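Local coordinates for protein catechol 2,3-dioxygenase (Pseudomonas sp. KL28, PDB 3HPY) that probably catalyses the iron-dependent extradiol cleavage of catechol by dioxygen, giving (2Z,4E)-2-hydroxy-6-oxohexa-2,4-dienoate, at residues C[81-86]-C[91-96]; C[107-112]-C[117-122]; C[25-28]-C[33-36]; C[46-51]-C[140-145]; C[164-169]-C[190-195]. One frame throughout, in Å; residues are numbered along the deposited sequence.

Contact 1: residues C[81-86]-C[91-96]; sequences KLDADL and LTTTRI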
# COMPACT_ATOMS: atom_id res chain seq x y z
N LYS C 81 42.36 11.69 2.79
CA LYS C 81 42.73 10.48 2.06
C LYS C 81 42.21 10.53 0.61
O LYS C 81 42.96 10.29 -0.34
CB LYS C 81 42.17 9.28 2.81
CG LYS C 81 42.86 7.97 2.53
CD LYS C 81 42.28 7.27 1.33
CE LYS C 81 42.87 5.88 1.19
NZ LYS C 81 42.34 5.16 -0.00
N LEU C 82 40.93 10.85 0.45
CA LEU C 82 40.34 10.92 -0.89
C LEU C 82 40.86 12.09 -1.71
O LEU C 82 41.10 11.95 -2.92
CB LEU C 82 38.82 10.96 -0.77
CG LEU C 82 38.32 9.61 -0.25
CD1 LEU C 82 36.89 9.72 0.25
CD2 LEU C 82 38.44 8.58 -1.37
N ASP C 83 41.05 13.25 -1.08
CA ASP C 83 41.59 14.40 -1.80
C ASP C 83 42.91 13.94 -2.43
O ASP C 83 43.14 14.15 -3.62
CB ASP C 83 41.83 15.57 -0.83
CG ASP C 83 42.28 16.86 -1.52
OD1 ASP C 83 42.72 17.78 -0.81
OD2 ASP C 83 42.18 16.96 -2.77
N ALA C 84 43.77 13.29 -1.64
CA ALA C 84 45.07 12.81 -2.13
C ALA C 84 44.97 11.82 -3.28
O ALA C 84 45.76 11.88 -4.23
CB ALA C 84 45.86 12.19 -0.99
N ASP C 85 44.01 10.90 -3.19
CA ASP C 85 43.83 9.90 -4.23
C ASP C 85 43.32 10.55 -5.52
O ASP C 85 43.58 10.06 -6.61
CB ASP C 85 42.84 8.82 -3.78
CG ASP C 85 43.28 8.12 -2.50
OD1 ASP C 85 44.50 7.85 -2.36
OD2 ASP C 85 42.42 7.83 -1.65
N LEU C 86 42.58 11.64 -5.38
CA LEU C 86 42.06 12.35 -6.54
C LEU C 86 43.21 13.05 -7.26
O LEU C 86 43.27 13.07 -8.49
CB LEU C 86 41.00 13.37 -6.12
CG LEU C 86 39.63 12.80 -5.73
CD1 LEU C 86 38.82 13.87 -5.02
CD2 LEU C 86 38.90 12.28 -6.96
N LEU C 91 43.48 14.42 -11.06
CA LEU C 91 42.44 15.43 -11.01
C LEU C 91 42.87 16.60 -10.15
O LEU C 91 43.55 16.43 -9.13
CB LEU C 91 41.14 14.84 -10.45
CG LEU C 91 40.45 13.75 -11.29
CD1 LEU C 91 39.34 13.11 -10.48
CD2 LEU C 91 39.90 14.36 -12.57
N THR C 92 42.50 17.81 -10.56
CA THR C 92 42.84 18.99 -9.80
C THR C 92 41.73 19.22 -8.79
O THR C 92 40.55 19.19 -9.14
CB THR C 92 42.96 20.22 -10.70
OG1 THR C 92 43.80 19.91 -11.82
CG2 THR C 92 43.56 21.39 -9.93
N THR C 93 42.10 19.44 -7.53
CA THR C 93 41.12 19.65 -6.48
C THR C 93 41.17 21.04 -5.88
O THR C 93 42.23 21.68 -5.84
CB THR C 93 41.28 18.62 -5.34
OG1 THR C 93 42.50 18.87 -4.64
CG2 THR C 93 41.31 17.21 -5.91
N THR C 94 40.02 21.50 -5.40
CA THR C 94 39.89 22.81 -4.78
C THR C 94 39.37 22.60 -3.36
O THR C 94 38.36 21.93 -3.16
CB THR C 94 38.89 23.69 -5.54
OG1 THR C 94 39.18 23.65 -6.94
CG2 THR C 94 38.96 25.12 -5.04
N ARG C 95 40.05 23.18 -2.38
CA ARG C 95 39.60 23.01 -1.00
C ARG C 95 38.79 24.22 -0.53
O ARG C 95 39.35 25.25 -0.18
CB ARG C 95 40.81 22.78 -0.09
CG ARG C 95 40.48 22.80 1.39
CD ARG C 95 39.73 21.55 1.85
NE ARG C 95 40.63 20.49 2.29
CZ ARG C 95 41.24 19.63 1.48
NH1 ARG C 95 41.05 19.70 0.17
NH2 ARG C 95 42.04 18.71 2.00
N ILE C 96 37.46 24.09 -0.55
CA ILE C 96 36.59 25.17 -0.09
C ILE C 96 36.65 25.21 1.43
O ILE C 96 36.41 24.20 2.10
CB ILE C 96 35.11 24.95 -0.51
CG1 ILE C 96 34.95 25.05 -2.03
CG2 ILE C 96 34.22 25.99 0.15
CD1 ILE C 96 35.52 23.89 -2.81

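Contact 2: residues C[107-112]-C[117-122]; sequences RVRFEL and LIELYA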
# COMPACT_ATOMS: atom_id res chain seq x y z
N ARG C 107 35.26 21.45 2.34
CA ARG C 107 34.98 20.37 1.40
C ARG C 107 35.96 20.38 0.23
O ARG C 107 36.49 21.43 -0.15
CB ARG C 107 33.56 20.52 0.86
CG ARG C 107 32.72 21.56 1.59
CD ARG C 107 31.94 22.41 0.61
NE ARG C 107 31.67 23.74 1.15
CZ ARG C 107 31.08 24.72 0.47
NH1 ARG C 107 30.69 24.53 -0.79
NH2 ARG C 107 30.90 25.90 1.05
N VAL C 108 36.18 19.21 -0.35
CA VAL C 108 37.08 19.06 -1.48
C VAL C 108 36.22 19.05 -2.74
O VAL C 108 35.32 18.21 -2.86
CB VAL C 108 37.85 17.74 -1.39
CG1 VAL C 108 38.93 17.69 -2.45
CG2 VAL C 108 38.45 17.58 -0.01
N ARG C 109 36.47 19.98 -3.66
CA ARG C 109 35.69 20.04 -4.89
C ARG C 109 36.56 19.84 -6.12
O ARG C 109 37.68 20.33 -6.19
CB ARG C 109 34.96 21.38 -5.01
CG ARG C 109 33.97 21.44 -6.18
CD ARG C 109 33.46 22.86 -6.43
NE ARG C 109 32.74 23.42 -5.29
CZ ARG C 109 32.28 24.66 -5.25
NH1 ARG C 109 32.46 25.47 -6.29
NH2 ARG C 109 31.63 25.10 -4.18
N PHE C 110 36.04 19.09 -7.09
CA PHE C 110 36.77 18.83 -8.31
C PHE C 110 35.78 18.75 -9.47
O PHE C 110 34.56 18.67 -9.25
CB PHE C 110 37.57 17.52 -8.18
CG PHE C 110 36.71 16.30 -7.98
CD1 PHE C 110 36.23 15.58 -9.08
CD2 PHE C 110 36.40 15.86 -6.70
CE1 PHE C 110 35.44 14.44 -8.90
CE2 PHE C 110 35.61 14.72 -6.51
CZ PHE C 110 35.14 14.01 -7.61
N GLU C 111 36.29 18.79 -10.70
CA GLU C 111 35.43 18.73 -11.87
C GLU C 111 35.62 17.40 -12.59
O GLU C 111 36.75 16.93 -12.76
CB GLU C 111 35.73 19.89 -12.83
CG GLU C 111 34.70 20.09 -13.94
CD GLU C 111 35.10 21.13 -14.97
OE1 GLU C 111 35.47 22.26 -14.58
OE2 GLU C 111 35.04 20.82 -16.18
N LEU C 112 34.52 16.80 -13.02
CA LEU C 112 34.56 15.54 -13.73
C LEU C 112 34.64 15.79 -15.23
O LEU C 112 34.38 16.91 -15.69
CB LEU C 112 33.31 14.70 -13.43
CG LEU C 112 33.16 13.96 -12.09
CD1 LEU C 112 31.78 13.34 -12.03
CD2 LEU C 112 34.24 12.89 -11.94
N LEU C 117 30.58 19.50 -11.30
CA LEU C 117 31.41 19.72 -10.13
C LEU C 117 30.94 18.83 -8.99
O LEU C 117 29.75 18.79 -8.67
CB LEU C 117 31.33 21.19 -9.69
CG LEU C 117 31.52 22.25 -10.78
CD1 LEU C 117 31.60 23.62 -10.14
CD2 LEU C 117 32.79 21.96 -11.56
N ILE C 118 31.87 18.10 -8.38
CA ILE C 118 31.56 17.20 -7.28
C ILE C 118 32.22 17.71 -6.01
O ILE C 118 33.31 18.29 -6.05
CB ILE C 118 32.06 15.78 -7.58
CG1 ILE C 118 31.59 15.34 -8.97
CG2 ILE C 118 31.56 14.81 -6.53
CD1 ILE C 118 30.10 15.16 -9.10
N GLU C 119 31.57 17.49 -4.87
CA GLU C 119 32.12 17.92 -3.60
C GLU C 119 32.18 16.76 -2.61
O GLU C 119 31.35 15.86 -2.66
CB GLU C 119 31.26 19.05 -3.00
CG GLU C 119 31.71 20.45 -3.38
CD GLU C 119 30.93 21.52 -2.64
OE1 GLU C 119 30.43 21.23 -1.53
OE2 GLU C 119 30.81 22.65 -3.16
N LEU C 120 33.17 16.79 -1.73
CA LEU C 120 33.35 15.77 -0.70
C LEU C 120 33.61 16.51 0.61
O LEU C 120 34.49 17.38 0.67
CB LEU C 120 34.55 14.88 -1.05
CG LEU C 120 34.33 13.51 -1.71
CD1 LEU C 120 33.28 13.58 -2.80
CD2 LEU C 120 35.64 13.03 -2.26
N TYR C 121 32.84 16.19 1.64
CA TYR C 121 33.03 16.83 2.94
C TYR C 121 32.80 15.81 4.03
O TYR C 121 32.12 14.81 3.83
CB TYR C 121 32.04 17.98 3.13
CG TYR C 121 30.59 17.55 3.21
CD1 TYR C 121 29.86 17.27 2.05
CD2 TYR C 121 29.94 17.44 4.44
CE1 TYR C 121 28.51 16.90 2.11
CE2 TYR C 121 28.60 17.07 4.52
CZ TYR C 121 27.89 16.81 3.35
OH TYR C 121 26.55 16.50 3.43
N ALA C 122 33.36 16.08 5.21
CA ALA C 122 33.21 15.18 6.34
C ALA C 122 32.45 15.84 7.47
O ALA C 122 32.03 15.17 8.42
CB ALA C 122 34.58 14.73 6.83

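Contact 3: residues C[25-28]-C[33-36]; sequences FYRN and VETG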
# COMPACT_ATOMS: atom_id res chain seq x y z
N PHE C 25 7.82 26.57 -3.06
CA PHE C 25 7.69 25.26 -3.66
C PHE C 25 8.38 24.15 -2.87
O PHE C 25 7.74 23.19 -2.44
CB PHE C 25 8.21 25.28 -5.10
CG PHE C 25 8.21 23.92 -5.76
CD1 PHE C 25 9.34 23.13 -5.73
CD2 PHE C 25 7.06 23.43 -6.37
CE1 PHE C 25 9.34 21.86 -6.30
CE2 PHE C 25 7.04 22.16 -6.94
CZ PHE C 25 8.18 21.38 -6.90
N TYR C 26 9.69 24.27 -2.68
CA TYR C 26 10.44 23.26 -1.97
C TYR C 26 10.08 23.11 -0.50
O TYR C 26 10.40 22.09 0.12
CB TYR C 26 11.95 23.52 -2.10
CG TYR C 26 12.50 23.11 -3.44
CD1 TYR C 26 12.56 21.77 -3.82
CD2 TYR C 26 12.94 24.07 -4.36
CE1 TYR C 26 13.04 21.38 -5.07
CE2 TYR C 26 13.43 23.69 -5.62
CZ TYR C 26 13.47 22.35 -5.96
OH TYR C 26 13.96 21.96 -7.19
N ARG C 27 9.41 24.09 0.07
CA ARG C 27 9.06 23.99 1.48
C ARG C 27 7.62 23.55 1.72
O ARG C 27 7.35 22.70 2.57
CB ARG C 27 9.31 25.32 2.19
CG ARG C 27 9.75 25.14 3.62
CD ARG C 27 9.05 26.08 4.57
NE ARG C 27 9.42 27.47 4.34
CZ ARG C 27 9.11 28.46 5.17
NH1 ARG C 27 8.42 28.21 6.28
NH2 ARG C 27 9.48 29.71 4.90
N ASN C 28 6.69 24.13 0.95
CA ASN C 28 5.27 23.84 1.10
C ASN C 28 4.74 22.77 0.15
O ASN C 28 3.70 22.16 0.42
CB ASN C 28 4.49 25.13 0.92
CG ASN C 28 4.86 26.17 1.94
OD1 ASN C 28 4.76 27.37 1.69
ND2 ASN C 28 5.29 25.71 3.12
N VAL C 33 12.41 20.84 4.81
CA VAL C 33 12.52 21.68 6.00
C VAL C 33 13.61 22.74 5.77
O VAL C 33 14.77 22.40 5.57
CB VAL C 33 12.88 20.81 7.23
CG1 VAL C 33 13.03 21.66 8.48
CG2 VAL C 33 11.79 19.74 7.45
N GLU C 34 13.22 24.02 5.79
CA GLU C 34 14.18 25.11 5.58
C GLU C 34 15.09 25.14 6.78
O GLU C 34 14.63 24.99 7.90
CB GLU C 34 13.46 26.46 5.47
CG GLU C 34 14.41 27.61 5.17
CD GLU C 34 13.68 28.91 4.91
OE1 GLU C 34 12.69 28.90 4.16
OE2 GLU C 34 14.13 29.95 5.45
N THR C 35 16.38 25.36 6.59
CA THR C 35 17.20 25.28 7.77
C THR C 35 18.16 26.44 8.03
O THR C 35 18.85 26.48 9.05
CB THR C 35 17.91 23.93 7.73
OG1 THR C 35 18.85 23.84 8.81
CG2 THR C 35 18.60 23.75 6.40
N GLY C 36 18.17 27.38 7.10
CA GLY C 36 19.03 28.54 7.22
C GLY C 36 19.16 29.28 5.91
O GLY C 36 18.95 28.71 4.83

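Contact 4: residues C[46-51]-C[140-145]; sequences KCWDER and NAQREH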
# COMPACT_ATOMS: atom_id res chain seq x y z
N LYS C 46 16.43 20.49 4.02
CA LYS C 46 16.77 19.10 4.34
C LYS C 46 15.47 18.29 4.42
O LYS C 46 14.39 18.86 4.57
CB LYS C 46 17.51 19.00 5.67
CG LYS C 46 16.62 19.22 6.90
CD LYS C 46 17.42 19.03 8.17
CE LYS C 46 17.60 17.55 8.50
NZ LYS C 46 16.31 17.00 9.06
N CYS C 47 15.57 16.98 4.29
CA CYS C 47 14.38 16.13 4.39
C CYS C 47 14.11 16.02 5.89
O CYS C 47 15.05 15.97 6.68
CB CYS C 47 14.65 14.76 3.77
SG CYS C 47 14.90 14.83 1.98
N TRP C 48 12.84 16.00 6.28
CA TRP C 48 12.51 15.94 7.69
C TRP C 48 13.17 14.79 8.43
O TRP C 48 13.50 14.93 9.61
CB TRP C 48 10.99 15.86 7.91
CG TRP C 48 10.38 14.54 7.52
CD1 TRP C 48 9.88 14.19 6.29
CD2 TRP C 48 10.23 13.38 8.36
NE1 TRP C 48 9.43 12.88 6.32
CE2 TRP C 48 9.63 12.36 7.57
CE3 TRP C 48 10.54 13.10 9.70
CZ2 TRP C 48 9.34 11.09 8.08
CZ3 TRP C 48 10.25 11.82 10.21
CH2 TRP C 48 9.66 10.83 9.40
N ASP C 49 13.39 13.66 7.75
CA ASP C 49 13.98 12.49 8.41
C ASP C 49 15.51 12.42 8.46
O ASP C 49 16.05 11.59 9.17
CB ASP C 49 13.43 11.20 7.78
CG ASP C 49 13.15 10.11 8.82
OD1 ASP C 49 13.36 10.36 10.03
OD2 ASP C 49 12.72 9.00 8.44
N GLU C 50 16.21 13.28 7.71
CA GLU C 50 17.68 13.25 7.74
C GLU C 50 18.08 13.89 9.05
O GLU C 50 17.25 14.48 9.72
CB GLU C 50 18.28 14.04 6.58
CG GLU C 50 17.81 13.58 5.23
CD GLU C 50 18.29 14.47 4.10
OE1 GLU C 50 18.17 15.72 4.23
OE2 GLU C 50 18.78 13.93 3.08
N ARG C 51 19.36 13.80 9.40
CA ARG C 51 19.82 14.41 10.64
C ARG C 51 20.72 15.62 10.45
O ARG C 51 20.81 16.48 11.33
CB ARG C 51 20.54 13.35 11.50
CG ARG C 51 19.68 12.12 11.73
CD ARG C 51 20.17 11.27 12.89
NE ARG C 51 19.38 10.05 12.99
CZ ARG C 51 19.57 9.11 13.90
NH1 ARG C 51 20.53 9.23 14.80
NH2 ARG C 51 18.79 8.03 13.90
N ASN C 140 6.17 12.20 12.55
CA ASN C 140 5.45 13.32 13.14
C ASN C 140 4.78 14.12 12.03
O ASN C 140 4.80 13.72 10.87
CB ASN C 140 6.44 14.20 13.91
CG ASN C 140 7.39 14.94 13.00
OD1 ASN C 140 7.74 14.45 11.93
ND2 ASN C 140 7.81 16.13 13.41
N ALA C 141 4.20 15.26 12.40
CA ALA C 141 3.51 16.12 11.44
C ALA C 141 4.36 16.47 10.23
O ALA C 141 3.84 16.71 9.15
CB ALA C 141 3.04 17.39 12.13
N GLN C 142 5.68 16.51 10.42
CA GLN C 142 6.58 16.84 9.32
C GLN C 142 6.33 15.92 8.12
O GLN C 142 6.40 16.36 6.98
CB GLN C 142 8.04 16.71 9.77
CG GLN C 142 8.46 17.73 10.85
CD GLN C 142 9.89 17.52 11.35
OE1 GLN C 142 10.20 16.52 11.99
NE2 GLN C 142 10.77 18.47 11.03
N ARG C 143 6.03 14.65 8.40
CA ARG C 143 5.79 13.65 7.36
C ARG C 143 4.58 13.96 6.49
O ARG C 143 4.43 13.43 5.39
CB ARG C 143 5.59 12.27 8.00
CG ARG C 143 5.59 11.12 7.00
CD ARG C 143 5.27 9.76 7.63
NE ARG C 143 3.86 9.64 8.03
CZ ARG C 143 3.25 8.48 8.25
NH1 ARG C 143 3.91 7.34 8.11
NH2 ARG C 143 1.97 8.46 8.59
N GLU C 144 3.70 14.82 6.98
CA GLU C 144 2.50 15.15 6.24
C GLU C 144 2.52 16.54 5.65
O GLU C 144 1.54 16.99 5.06
CB GLU C 144 1.29 14.98 7.15
CG GLU C 144 1.26 13.62 7.83
CD GLU C 144 0.08 13.45 8.75
OE1 GLU C 144 -1.05 13.25 8.25
OE2 GLU C 144 0.27 13.52 9.98
N HIS C 145 3.64 17.24 5.80
CA HIS C 145 3.77 18.59 5.27
C HIS C 145 4.23 18.48 3.83
O HIS C 145 5.41 18.24 3.56
CB HIS C 145 4.78 19.39 6.09
CG HIS C 145 4.94 20.80 5.64
ND1 HIS C 145 3.95 21.75 5.81
CD2 HIS C 145 5.98 21.44 5.05
CE1 HIS C 145 4.38 22.91 5.35
NE2 HIS C 145 5.61 22.75 4.88

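Contact 5: residues C[164-169]-C[190-195]; sequences EVQKIF and MGIWLS. With MCT (4-methylcatechol), chain J.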
# COMPACT_ATOMS: atom_id res chain seq x y z
N GLU C 164 35.06 7.62 -18.47
CA GLU C 164 36.04 8.24 -17.58
C GLU C 164 35.42 8.55 -16.22
O GLU C 164 36.06 8.34 -15.19
CB GLU C 164 36.61 9.52 -18.20
CG GLU C 164 37.52 9.30 -19.41
CD GLU C 164 38.18 10.60 -19.88
OE1 GLU C 164 38.69 10.63 -21.02
OE2 GLU C 164 38.18 11.58 -19.11
N VAL C 165 34.18 9.04 -16.22
CA VAL C 165 33.50 9.35 -14.96
C VAL C 165 33.39 8.08 -14.12
O VAL C 165 33.63 8.10 -12.92
CB VAL C 165 32.08 9.93 -15.16
CG1 VAL C 165 31.37 10.05 -13.81
CG2 VAL C 165 32.16 11.29 -15.81
N GLN C 166 33.02 6.99 -14.77
CA GLN C 166 32.88 5.72 -14.08
C GLN C 166 34.20 5.34 -13.40
O GLN C 166 34.22 5.02 -12.21
CB GLN C 166 32.45 4.63 -15.07
CG GLN C 166 32.52 3.22 -14.51
CD GLN C 166 31.77 2.19 -15.34
OE1 GLN C 166 31.67 2.32 -16.57
NE2 GLN C 166 31.26 1.16 -14.68
N LYS C 167 35.30 5.39 -14.16
CA LYS C 167 36.62 5.04 -13.63
C LYS C 167 36.93 5.77 -12.34
O LYS C 167 37.38 5.17 -11.37
CB LYS C 167 37.72 5.36 -14.66
CG LYS C 167 37.62 4.58 -15.96
CD LYS C 167 38.86 4.80 -16.86
CE LYS C 167 38.85 6.14 -17.61
NZ LYS C 167 39.14 7.34 -16.76
N ILE C 168 36.70 7.08 -12.33
CA ILE C 168 36.99 7.87 -11.13
C ILE C 168 36.12 7.40 -9.97
O ILE C 168 36.60 7.25 -8.84
CB ILE C 168 36.72 9.36 -11.37
CG1 ILE C 168 37.57 9.85 -12.54
CG2 ILE C 168 37.04 10.15 -10.11
CD1 ILE C 168 37.19 11.22 -13.02
N PHE C 169 34.84 7.17 -10.25
CA PHE C 169 33.95 6.70 -9.20
C PHE C 169 34.27 5.31 -8.68
O PHE C 169 34.30 5.11 -7.47
CB PHE C 169 32.48 6.76 -9.66
CG PHE C 169 31.85 8.10 -9.46
CD1 PHE C 169 32.00 9.10 -10.42
CD2 PHE C 169 31.18 8.39 -8.28
CE1 PHE C 169 31.48 10.38 -10.19
CE2 PHE C 169 30.66 9.67 -8.04
CZ PHE C 169 30.81 10.67 -9.00
N MET C 190 26.01 3.63 -22.02
CA MET C 190 25.27 4.83 -22.36
C MET C 190 24.72 5.48 -21.10
O MET C 190 24.53 6.70 -21.03
CB MET C 190 24.10 4.45 -23.27
CG MET C 190 23.22 5.62 -23.64
SD MET C 190 21.97 5.19 -24.87
CE MET C 190 20.58 4.74 -23.81
N GLY C 191 24.47 4.62 -20.11
CA GLY C 191 23.94 5.05 -18.83
C GLY C 191 24.56 4.18 -17.75
O GLY C 191 24.76 2.98 -17.93
N ILE C 192 24.84 4.78 -16.61
CA ILE C 192 25.51 4.08 -15.54
C ILE C 192 24.92 4.45 -14.17
O ILE C 192 24.72 5.63 -13.86
CB ILE C 192 27.02 4.42 -15.71
CG1 ILE C 192 27.64 3.46 -16.73
CG2 ILE C 192 27.74 4.42 -14.40
CD1 ILE C 192 29.08 3.78 -17.07
N TRP C 193 24.61 3.42 -13.36
CA TRP C 193 24.05 3.61 -12.01
C TRP C 193 25.03 3.14 -10.94
O TRP C 193 25.23 1.94 -10.73
CB TRP C 193 22.72 2.84 -11.88
CG TRP C 193 21.61 3.51 -12.61
CD1 TRP C 193 20.62 4.29 -12.07
CD2 TRP C 193 21.44 3.56 -14.02
NE1 TRP C 193 19.85 4.84 -13.07
CE2 TRP C 193 20.33 4.41 -14.28
CE3 TRP C 193 22.12 2.98 -15.11
CZ2 TRP C 193 19.89 4.69 -15.58
CZ3 TRP C 193 21.68 3.26 -16.40
CH2 TRP C 193 20.57 4.11 -16.62
N LEU C 194 25.63 4.09 -10.23
CA LEU C 194 26.64 3.76 -9.22
C LEU C 194 26.20 3.82 -7.75
O LEU C 194 25.40 4.67 -7.36
CB LEU C 194 27.84 4.70 -9.42
CG LEU C 194 28.38 4.87 -10.85
CD1 LEU C 194 29.26 6.11 -10.90
CD2 LEU C 194 29.15 3.63 -11.28
N SER C 195 26.73 2.91 -6.94
CA SER C 195 26.43 2.86 -5.52
C SER C 195 27.73 2.90 -4.71
O SER C 195 28.75 2.40 -5.15
CB SER C 195 25.65 1.58 -5.17
OG SER C 195 25.43 1.43 -3.77
C1 MCT J . 16.32 5.59 -13.98
C2 MCT J . 16.37 6.97 -13.71
C3 MCT J . 16.35 7.41 -12.37
O3 MCT J . 16.39 8.72 -12.11
C4 MCT J . 16.28 6.48 -11.30
O4 MCT J . 16.26 6.94 -10.01
C5 MCT J . 16.23 5.09 -11.57
C6 MCT J . 16.26 4.65 -12.92
C MCT J . 16.34 5.11 -15.40

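Contact 1: residues C[81-86]-C[91-96]
Helix 81-86 and strand 93-96 run nearly antiparallel, 153° apart in direction, and Leu-91 N donates to Leu-86 O (2.9 Å) where the chain turns back from one to the other. The polar part of the contact centres on Asp-83. Its CG lies anti to the backbone N (chi1 -175°), which sends the carboxylate across to the strand, and its two oxygens serve different partners. Asp-83 OD2 accepts the hydroxyl of Thr-93 through its syn lone pair, with Thr-93 OG1 at 2.7 Å. Asp-83 OD1 takes the end of the guanidinium: Arg-95 NH1 reaches it at 2.7 Å from well above the carboxylate plane, and Arg-95 NH2 at 3.0 Å on the anti side. Both nitrogens approach from the same face and hold this one oxygen in the guanidinium plane, although the two groups are turned 61° against each other. Arg-95 gets there by bending at chi2 and chi3; its NH2 also forms a salt bridge with Glu-80, just before the segment on the same helix. Toward the turn the contact becomes apolar. Leu-86 CB rests against Thr-93 CG2 (3.9 Å), and Leu-86 CD2 meets Leu-91 CD1 (3.6 Å). Three donors thus fix the buried Asp-83 carboxylate, so its negative charge is probably well compensated, and helix 76-89 is tied to the edge strand of the N-terminal sheet by charge at one end and methyl packing at the other.

Contact 2: residues C[107-112]-C[117-122]
Glu-119, Ile-118 and Leu-117 bury the most surface against strand 107-111, their partner in an antiparallel beta hairpin of the N-terminal mixed sheet. Hydrogen-bonded pairs Val-108/Leu-120 and Phe-110/Ile-118 set the register; Ile-118 N, for instance, donates to Phe-110 O at 2.9 Å. Glu-119 lies on one face between two arginines and forms a salt-bridge network with them. Its OE2 accepts NE (3.0 Å) and NH2 (2.8 Å) of Arg-109, a side-on grip on a single oxygen with guanidinium and carboxylate nearly coplanar, 4° apart. Arg-107 NH1 comes to the same Glu-119 OE2 at 3.0 Å on the syn side, while Arg-107 NH2 turns to Glu-100. Three N-H groups on one oxygen would favour a charged, firmly oriented carboxylate. Leu-117 flanks this network: its CD2 packs on the aliphatic part of Glu-111, with Glu-111 CG at 3.6 Å. Arg-109 also makes a cation-pi contact with Phe-68 of the neighbouring strand 65-73. Ile-118 belongs to the other face, which looks toward helix 76-89, where Leu-86 touches Phe-110. Phe-110 CG sits between its backbone N and carbonyl carbon (chi1 63°), folding the ring back over the hairpin so that a face covers Ile-118. Leu-112 packs beside the ring, its CD1 3.7 Å from Ile-118 CG1. The CH-pi contact is placed off the ring's middle: Ile-118 CB is 3.9 Å from the Phe-110 centroid, with CZ the nearest ring atom at 3.6 Å.

Contact 3: residues C[25-28]-C[33-36]
Arg-27 and Glu-34 face each other across the turn from helix 19-29 into strand 33-37, the alpha-to-beta step of the N-terminal beta-alpha-beta-beta-beta module of the vicinal oxygen chelate fold. Electrostatics carry the direct contact. Arg-27 NH2 and Glu-34 OE1 form a long salt bridge at 3.4 Å without a hydrogen bond. The two planes stand almost perpendicular, 85° apart, and OE1 comes to the guanidinium obliquely. Glu-34 reaches over with its CG anti to the backbone N (chi1 -176°) and an extended chain beyond, whereas Arg-27 arrives by bends at chi2 and chi3. The pair lies at the surface and joins the end of the helix to the start of the strand. Both side chains also pack against strand 43-46, on Phe-45, and Glu-34 touches Val-43 as well. Backbone bonding closes the turn, through Tyr-26 with Leu-32, and the strand then pairs with 43-46. On the buried side of the helix, aromatic packing takes over. Tyr-26 OH is hydrogen-bonded to Tyr-56 OH and to Asp-260 OD2, and Phe-25 CD1 stands 3.8 Å above the Tyr-26 ring plane, over its centre.

Contact 4: residues C[46-51]-C[140-145]
Cys-47 O is gripped from opposite faces of its carbonyl plane by Lys-46 NZ (2.9 Å) and Glu-50 N (3.1 Å), which steadies the type I turn that presents Trp-48 to segment 140-145. Lys-46 NZ also bonds Glu-50 O at 2.8 Å, so one ammonium ties both ends of the turn. Trp-48 carries the contact. With CG between the backbone N and the carbonyl carbon (chi1 72°), its indole lies flat against the helically wound residues 141-143. Arg-143 CA sits over the five-membered ring in a CH-pi contact, 4.1 Å from its centroid and 22° off the normal. Arg-143 CG continues alongside the six-membered ring, 3.9 Å from Trp-48 CZ2, before its guanidinium turns away. Gln-142 CB meets Trp-48 CB at 3.6 Å, and Asn-140 OD1 approaches CE3 obliquely. The opposite indole face is covered by Asp-49 CB, while NE1 makes a weak bond to Ala-148 O. Two neighbouring subunits join here: Asp-49 pairs with Arg-252 of one, and Glu-144 with Arg-229 of another. The two loops thus meet mainly through van der Waals and CH-pi packing on the indole, while polar groups bond within their own loop, to nearby parts of the chain and to neighbouring subunits.

Contact 5: residues C[164-169]-C[190-195]
Leu-194 lays its CD1 methyl against the base of the Phe-169 ring, 3.5 Å from Phe-169 CB and 3.6 Å from CG, where helix 162-171 packs on strand 189-195 in the C-terminal beta-alpha-beta-beta-beta part of this vicinal oxygen chelate fold. The two side chains cross at about a right angle, and the methyl meets the ring obliquely. Leu-194 CG is anti to its carbonyl carbon (chi1 -47°), which turns the branch toward the helix. One turn earlier on the helix, Gln-166 crosses Ile-192 in the same manner: its CB lies 4.0 Å from Ile-192 CD1, and the side chain runs on over that methyl. The contact is van der Waals packing of aliphatic groups, the root of one ring and the end of Gln-166. Around it, Phe-169 has Phe-175 edge-to-face and Phe-205 as ring neighbours, and it touches Leu-112 of the N-terminal half, so this helix sits at the seam of the two halves. At the start of the strand, Met-190 and Gly-191 both face Val-181 in a classic beta bulge. Trp-193, between the two packing residues, points to the other side of the strand, into the pocket that holds 4-methylcatechol next to the iron. There it meets His-201, and its indole lies beside the bound 4-methylcatechol: Trp-193 CZ2 is 3.6 Å from the ligand's methyl carbon C, and NE1 is 3.6 Å from its ring atom C6.

From the N terminus, contact 3 closes first, a short turn from helix 19-29 into edge strand 33-37. Contact 4 opens soon after on the loop following strand 43-46 and closes only at 140-145. It adjoins contact 3, where Val-33 N probably bonds Lys-46 O. Contacts 1 and 2 are both nested within its long loop and follow in series. They touch, since strands 93-96 and 107-111 are sheet neighbours at the end of the N-terminal sheet far from 33-37. Contact 5 comes last, within the C-terminal half. Its helix meets contact 2 through Leu-112 and contact 1 through Ile-168, tying the two halves together. No contacts cross along the chain.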